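Local structure of flavodoxin (Lactobacillus reuteri, 5VEG) at residues Thr145-Ile153 / Arg164-Thr175. The protein binds flavin mononucleotide, is associated with a bacterial microcompartment and probably serves as a low-potential electron donor to redox enzymes. Residues are numbered along the deposited sequence; the frame is centred on the assembly and turned at random.
Sequences TSGAEKVKI and RLNKFAEGLVKT
Val-151, on one edge strand of the five-stranded parallel flavodoxin sheet (order 2-1-3-4-5), packs its two methyls against different residues of the C-terminal helix. CG1 meets Leu-165 CD2 at 3.8 Å, while CG2 lies 3.7 Å from Phe-168 CD1. With CG1 anti to the backbone N (chi1 177°), the methyls fork toward successive helical turns. Ile-153 extends the apolar row, its CD1 set against Leu-165 CD1 with the two side chains roughly perpendicular. Around the Phe-168 ring, Glu-149 O comes to the edge near the ring plane, 3.6 Å from CD1, and Ala-148 CB approaches obliquely.

Strand 151-153 and helix 164-175 run nearly antiparallel (161°), as expected when a helix returns across a parallel sheet in an alpha/beta sandwich, and their axes are 9.8 Å apart. The chain comes closer where strand 145-154 is broken: the CA atoms of Gly-147 and Leu-172 are 4.3 Å apart. A beta carbon modelled on Gly-171 would clash with Gly-147 O, so the absence of a side chain there permits this approach. Thr-175 covers Gly-147: OG1 lies 3.4 Å from Gly-147 CA, with CB and CG2 both at 3.7 Å.

Alongside, within the sheet, backbone bonds to Tyr-114, Val-116 and Gly-118 hold the edge segment to strand 113-120. Val-82 of strand 80-85 touches both Phe-168 and Leu-172, which carries the helix packing inward from the edge strand onto the central strand. The Thr-175 hydroxyl is itself positioned by the helix: OG1 donates to Gly-171 O at 2.7 Å, tilted 34° from the carbonyl plane. With an alanine here, OG1 and CG2 are gone; Gly-147 CA would probably be only partly covered, and Gly-171 O would keep just the backbone N-H of Thr-175 among the donors described. That N-H reaches the oxygen from the face opposite to OG1.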
ATOM      1  N   THR A 145       5.554 -10.076  -6.112  1.00 32.58           N
ATOM      2  CA  THR A 145       4.981  -9.938  -7.446  1.00 28.26           C
ATOM      3  C   THR A 145       3.943  -8.827  -7.418  1.00 27.64           C
ATOM      4  O   THR A 145       3.004  -8.876  -6.620  1.00 32.36           O
ATOM      5  CB  THR A 145       4.333 -11.253  -7.882  1.00 33.81           C
ATOM      6  OG1 THR A 145       5.344 -12.266  -7.972  1.00 36.60           O
ATOM      7  CG2 THR A 145       3.629 -11.100  -9.216  1.00 29.93           C
ATOM      8  N   SER A 146       4.108  -7.830  -8.279  1.00 32.70           N
ATOM      9  CA  SER A 146       3.121  -6.762  -8.345  1.00 27.83           C
ATOM     10  C   SER A 146       1.793  -7.325  -8.831  1.00 31.68           C
ATOM     11  O   SER A 146       1.727  -7.992  -9.867  1.00 30.46           O
ATOM     12  CB  SER A 146       3.607  -5.643  -9.271  1.00 34.08           C
ATOM     13  OG  SER A 146       2.586  -4.673  -9.460  1.00 32.53           O
ATOM     14  N   GLY A 147       0.741  -7.076  -8.063  1.00 25.10           N
ATOM     15  CA  GLY A 147      -0.583  -7.516  -8.441  1.00 28.16           C
ATOM     16  C   GLY A 147      -1.410  -6.437  -9.118  1.00 30.86           C
ATOM     17  O   GLY A 147      -2.498  -6.727  -9.621  1.00 31.51           O
ATOM     18  N   ALA A 148      -0.911  -5.203  -9.159  1.00 27.97           N
ATOM     19  CA  ALA A 148      -1.678  -4.103  -9.747  1.00 34.79           C
ATOM     20  C   ALA A 148      -0.795  -2.867  -9.891  1.00 26.31           C
ATOM     21  O   ALA A 148       0.148  -2.670  -9.125  1.00 26.87           O
ATOM     22  CB  ALA A 148      -2.914  -3.761  -8.904  1.00 29.50           C
ATOM     23  N   GLU A 149      -1.108  -2.051 -10.896  1.00 20.16           N
ATOM     24  CA  GLU A 149      -0.408  -0.784 -11.077  1.00 31.09           C
ATOM     25  C   GLU A 149      -0.580   0.090  -9.843  1.00 26.07           C
ATOM     26  O   GLU A 149      -1.692   0.216  -9.320  1.00 27.05           O
ATOM     27  CB  GLU A 149      -0.950  -0.066 -12.313  1.00 26.15           C
ATOM     28  CG  GLU A 149      -0.455   1.351 -12.510  1.00 29.19           C
ATOM     29  CD  GLU A 149      -1.093   2.009 -13.713  1.00 37.31           C
ATOM     30  OE1 GLU A 149      -1.511   3.191 -13.600  1.00 33.22           O
ATOM     31  OE2 GLU A 149      -1.178   1.326 -14.769  1.00 32.83           O
ATOM     32  N   LYS A 150       0.520   0.701  -9.390  1.00 23.12           N
ATOM     33  CA  LYS A 150       0.478   1.555  -8.211  1.00 24.75           C
ATOM     34  C   LYS A 150      -0.520   2.694  -8.414  1.00 29.54           C
ATOM     35  O   LYS A 150      -0.729   3.174  -9.534  1.00 29.60           O
ATOM     36  CB  LYS A 150       1.879   2.105  -7.895  1.00 24.31           C
ATOM     37  CG  LYS A 150       2.429   3.076  -8.917  1.00 28.13           C
ATOM     38  CD  LYS A 150       3.873   3.455  -8.617  1.00 33.62           C
ATOM     39  CE  LYS A 150       4.862   2.592  -9.385  1.00 30.88           C
ATOM     40  NZ  LYS A 150       6.175   3.283  -9.428  1.00 41.47           N
ATOM     41  N   VAL A 151      -1.161   3.119  -7.322  1.00 25.47           N
ATOM     42  CA  VAL A 151      -2.223   4.121  -7.404  1.00 25.32           C
ATOM     43  C   VAL A 151      -1.786   5.377  -6.651  1.00 25.86           C
ATOM     44  O   VAL A 151      -1.508   5.330  -5.446  1.00 25.67           O
ATOM     45  CB  VAL A 151      -3.565   3.592  -6.879  1.00 30.50           C
ATOM     46  CG1 VAL A 151      -4.608   4.690  -6.909  1.00 28.25           C
ATOM     47  CG2 VAL A 151      -4.035   2.420  -7.735  1.00 29.45           C
ATOM     48  N   LYS A 152      -1.772   6.503  -7.355  1.00 27.95           N
ATOM     49  CA  LYS A 152      -1.316   7.784  -6.828  1.00 25.73           C
ATOM     50  C   LYS A 152      -2.504   8.736  -6.798  1.00 29.77           C
ATOM     51  O   LYS A 152      -3.025   9.123  -7.849  1.00 27.44           O
ATOM     52  CB  LYS A 152      -0.181   8.348  -7.675  1.00 27.01           C
ATOM     53  CG  LYS A 152       1.149   7.630  -7.490  1.00 31.12           C
ATOM     54  CD  LYS A 152       2.252   8.449  -8.151  1.00 35.86           C
ATOM     55  CE  LYS A 152       3.637   7.978  -7.755  1.00 37.89           C
ATOM     56  NZ  LYS A 152       4.668   8.981  -8.167  1.00 32.73           N
ATOM     57  N   ILE A 153      -2.924   9.110  -5.603  1.00 28.68           N
ATOM     58  CA  ILE A 153      -4.130   9.901  -5.411  1.00 29.04           C
ATOM     59  C   ILE A 153      -3.735  11.314  -5.003  1.00 28.03           C
ATOM     60  O   ILE A 153      -2.764  11.514  -4.258  1.00 25.29           O
ATOM     61  CB  ILE A 153      -5.039   9.232  -4.365  1.00 28.80           C
ATOM     62  CG1 ILE A 153      -5.680   7.987  -4.987  1.00 30.28           C
ATOM     63  CG2 ILE A 153      -6.105  10.202  -3.842  1.00 30.57           C
ATOM     64  CD1 ILE A 153      -6.031   6.910  -3.981  1.00 35.27           C
ATOM     65  N   ARG A 164     -10.537   3.519  -9.189  1.00 33.72           N
ATOM     66  CA  ARG A 164      -9.164   3.056  -9.399  1.00 33.41           C
ATOM     67  C   ARG A 164      -8.704   2.127  -8.277  1.00 29.05           C
ATOM     68  O   ARG A 164      -8.020   1.132  -8.538  1.00 31.27           O
ATOM     69  CB  ARG A 164      -8.214   4.246  -9.529  1.00 35.30           C
ATOM     70  CG  ARG A 164      -8.503   5.092 -10.752  1.00 36.48           C
ATOM     71  CD  ARG A 164      -7.255   5.697 -11.330  1.00 44.74           C
ATOM     72  NE  ARG A 164      -7.502   6.354 -12.617  1.00 47.30           N
ATOM     73  CZ  ARG A 164      -7.301   5.798 -13.811  1.00 46.74           C
ATOM     74  NH1 ARG A 164      -6.826   4.557 -13.910  1.00 37.77           N
ATOM     75  NH2 ARG A 164      -7.552   6.497 -14.922  1.00 35.53           N
ATOM     76  N   LEU A 165      -9.065   2.431  -7.026  1.00 31.09           N
ATOM     77  CA  LEU A 165      -8.707   1.544  -5.921  1.00 31.30           C
ATOM     78  C   LEU A 165      -9.473   0.222  -5.969  1.00 35.02           C
ATOM     79  O   LEU A 165      -8.995  -0.783  -5.435  1.00 32.31           O
ATOM     80  CB  LEU A 165      -8.940   2.245  -4.582  1.00 25.31           C
ATOM     81  CG  LEU A 165      -7.977   3.408  -4.279  1.00 28.86           C
ATOM     82  CD1 LEU A 165      -8.439   4.165  -3.039  1.00 26.39           C
ATOM     83  CD2 LEU A 165      -6.531   2.933  -4.115  1.00 29.38           C
ATOM     84  N   ASN A 166     -10.637   0.193  -6.611  1.00 34.39           N
ATOM     85  CA  ASN A 166     -11.336  -1.075  -6.791  1.00 33.13           C
ATOM     86  C   ASN A 166     -10.651  -1.943  -7.835  1.00 32.82           C
ATOM     87  O   ASN A 166     -10.503  -3.153  -7.638  1.00 36.26           O
ATOM     88  CB  ASN A 166     -12.789  -0.821  -7.184  1.00 33.04           C
ATOM     89  CG  ASN A 166     -13.705  -0.807  -5.998  1.00 51.43           C
ATOM     90  OD1 ASN A 166     -13.968   0.249  -5.414  1.00 58.11           O
ATOM     91  ND2 ASN A 166     -14.195  -1.985  -5.615  1.00 54.49           N
ATOM     92  N   LYS A 167     -10.254  -1.359  -8.969  1.00 33.05           N
ATOM     93  CA  LYS A 167      -9.488  -2.129  -9.945  1.00 36.05           C
ATOM     94  C   LYS A 167      -8.170  -2.610  -9.349  1.00 33.30           C
ATOM     95  O   LYS A 167      -7.749  -3.749  -9.589  1.00 33.51           O
ATOM     96  CB  LYS A 167      -9.247  -1.292 -11.203  1.00 30.03           C
ATOM     97  CG  LYS A 167     -10.536  -0.999 -11.976  1.00 44.41           C
ATOM     98  CD  LYS A 167     -10.368   0.097 -13.034  1.00 59.39           C
ATOM     99  CE  LYS A 167     -11.568   0.138 -13.992  1.00 60.78           C
ATOM    100  NZ  LYS A 167     -11.527   1.294 -14.933  1.00 65.75           N
ATOM    101  N   PHE A 168      -7.495  -1.735  -8.596  1.00 29.63           N
ATOM    102  CA  PHE A 168      -6.328  -2.111  -7.803  1.00 29.49           C
ATOM    103  C   PHE A 168      -6.594  -3.391  -7.011  1.00 28.48           C
ATOM    104  O   PHE A 168      -5.884  -4.388  -7.173  1.00 30.31           O
ATOM    105  CB  PHE A 168      -5.984  -0.927  -6.896  1.00 28.57           C
ATOM    106  CG  PHE A 168      -4.807  -1.129  -5.976  1.00 28.06           C
ATOM    107  CD1 PHE A 168      -3.502  -1.036  -6.451  1.00 23.94           C
ATOM    108  CD2 PHE A 168      -5.013  -1.293  -4.616  1.00 29.47           C
ATOM    109  CE1 PHE A 168      -2.428  -1.169  -5.598  1.00 24.85           C
ATOM    110  CE2 PHE A 168      -3.938  -1.426  -3.735  1.00 31.11           C
ATOM    111  CZ  PHE A 168      -2.643  -1.355  -4.222  1.00 27.08           C
ATOM    112  N   ALA A 169      -7.657  -3.399  -6.195  1.00 28.20           N
ATOM    113  CA  ALA A 169      -7.990  -4.584  -5.399  1.00 32.73           C
ATOM    114  C   ALA A 169      -8.302  -5.796  -6.272  1.00 34.29           C
ATOM    115  O   ALA A 169      -7.877  -6.916  -5.963  1.00 34.76           O
ATOM    116  CB  ALA A 169      -9.174  -4.288  -4.484  1.00 33.63           C
ATOM    117  N   GLU A 170      -9.078  -5.600  -7.349  1.00 32.83           N
ATOM    118  CA  GLU A 170      -9.378  -6.698  -8.261  1.00 33.01           C
ATOM    119  C   GLU A 170      -8.103  -7.285  -8.850  1.00 34.50           C
ATOM    120  O   GLU A 170      -7.975  -8.509  -8.982  1.00 40.04           O
ATOM    121  CB  GLU A 170     -10.303  -6.214  -9.382  1.00 42.19           C
ATOM    122  CG  GLU A 170     -11.680  -5.743  -8.925  1.00 48.57           C
ATOM    123  CD  GLU A 170     -12.452  -5.054 -10.042  1.00 56.79           C
ATOM    124  OE1 GLU A 170     -13.268  -4.149  -9.748  1.00 53.81           O
ATOM    125  OE2 GLU A 170     -12.228  -5.418 -11.217  1.00 55.34           O
ATOM    126  N   GLY A 171      -7.149  -6.422  -9.213  1.00 35.18           N
ATOM    127  CA  GLY A 171      -5.885  -6.898  -9.748  1.00 27.83           C
ATOM    128  C   GLY A 171      -5.115  -7.757  -8.760  1.00 31.05           C
ATOM    129  O   GLY A 171      -4.553  -8.793  -9.131  1.00 36.68           O
ATOM    130  N   LEU A 172      -5.068  -7.336  -7.495  1.00 28.07           N
ATOM    131  CA  LEU A 172      -4.349  -8.100  -6.482  1.00 27.72           C
ATOM    132  C   LEU A 172      -4.959  -9.488  -6.324  1.00 33.86           C
ATOM    133  O   LEU A 172      -4.243 -10.494  -6.300  1.00 31.86           O
ATOM    134  CB  LEU A 172      -4.364  -7.360  -5.142  1.00 27.64           C
ATOM    135  CG  LEU A 172      -3.840  -5.915  -5.071  1.00 31.77           C
ATOM    136  CD1 LEU A 172      -4.174  -5.300  -3.718  1.00 24.40           C
ATOM    137  CD2 LEU A 172      -2.342  -5.868  -5.342  1.00 27.72           C
ATOM    138  N   VAL A 173      -6.289  -9.552  -6.229  1.00 36.77           N
ATOM    139  CA  VAL A 173      -6.975 -10.828  -6.029  1.00 36.17           C
ATOM    140  C   VAL A 173      -6.729 -11.753  -7.213  1.00 39.12           C
ATOM    141  O   VAL A 173      -6.318 -12.907  -7.046  1.00 39.28           O
ATOM    142  CB  VAL A 173      -8.480 -10.598  -5.796  1.00 33.85           C
ATOM    143  CG1 VAL A 173      -9.213 -11.939  -5.657  1.00 43.35           C
ATOM    144  CG2 VAL A 173      -8.695  -9.765  -4.561  1.00 31.06           C
ATOM    145  N   LYS A 174      -6.962 -11.264  -8.432  1.00 35.45           N
ATOM    146  CA  LYS A 174      -6.738 -12.126  -9.588  1.00 39.97           C
ATOM    147  C   LYS A 174      -5.286 -12.591  -9.656  1.00 47.65           C
ATOM    148  O   LYS A 174      -5.015 -13.776  -9.901  1.00 40.75           O
ATOM    149  CB  LYS A 174      -7.158 -11.416 -10.874  1.00 40.62           C
ATOM    150  CG  LYS A 174      -8.689 -11.373 -11.098  1.00 47.93           C
ATOM    151  CD  LYS A 174      -9.464 -12.414 -10.248  1.00 59.60           C
ATOM    152  CE  LYS A 174      -9.581 -13.794 -10.909  1.00 57.45           C
ATOM    153  NZ  LYS A 174      -9.844 -14.866  -9.897  1.00 59.08           N
ATOM    154  N   THR A 175      -4.338 -11.686  -9.380  1.00 34.64           N
ATOM    155  CA  THR A 175      -2.928 -12.067  -9.385  1.00 36.88           C
ATOM    156  C   THR A 175      -2.637 -13.116  -8.319  1.00 38.43           C
ATOM    157  O   THR A 175      -1.924 -14.092  -8.576  1.00 39.76           O
ATOM    158  CB  THR A 175      -2.050 -10.824  -9.180  1.00 33.65           C
ATOM    159  OG1 THR A 175      -2.305  -9.885 -10.226  1.00 32.07           O
ATOM    160  CG2 THR A 175      -0.576 -11.168  -9.208  1.00 35.44           C
TER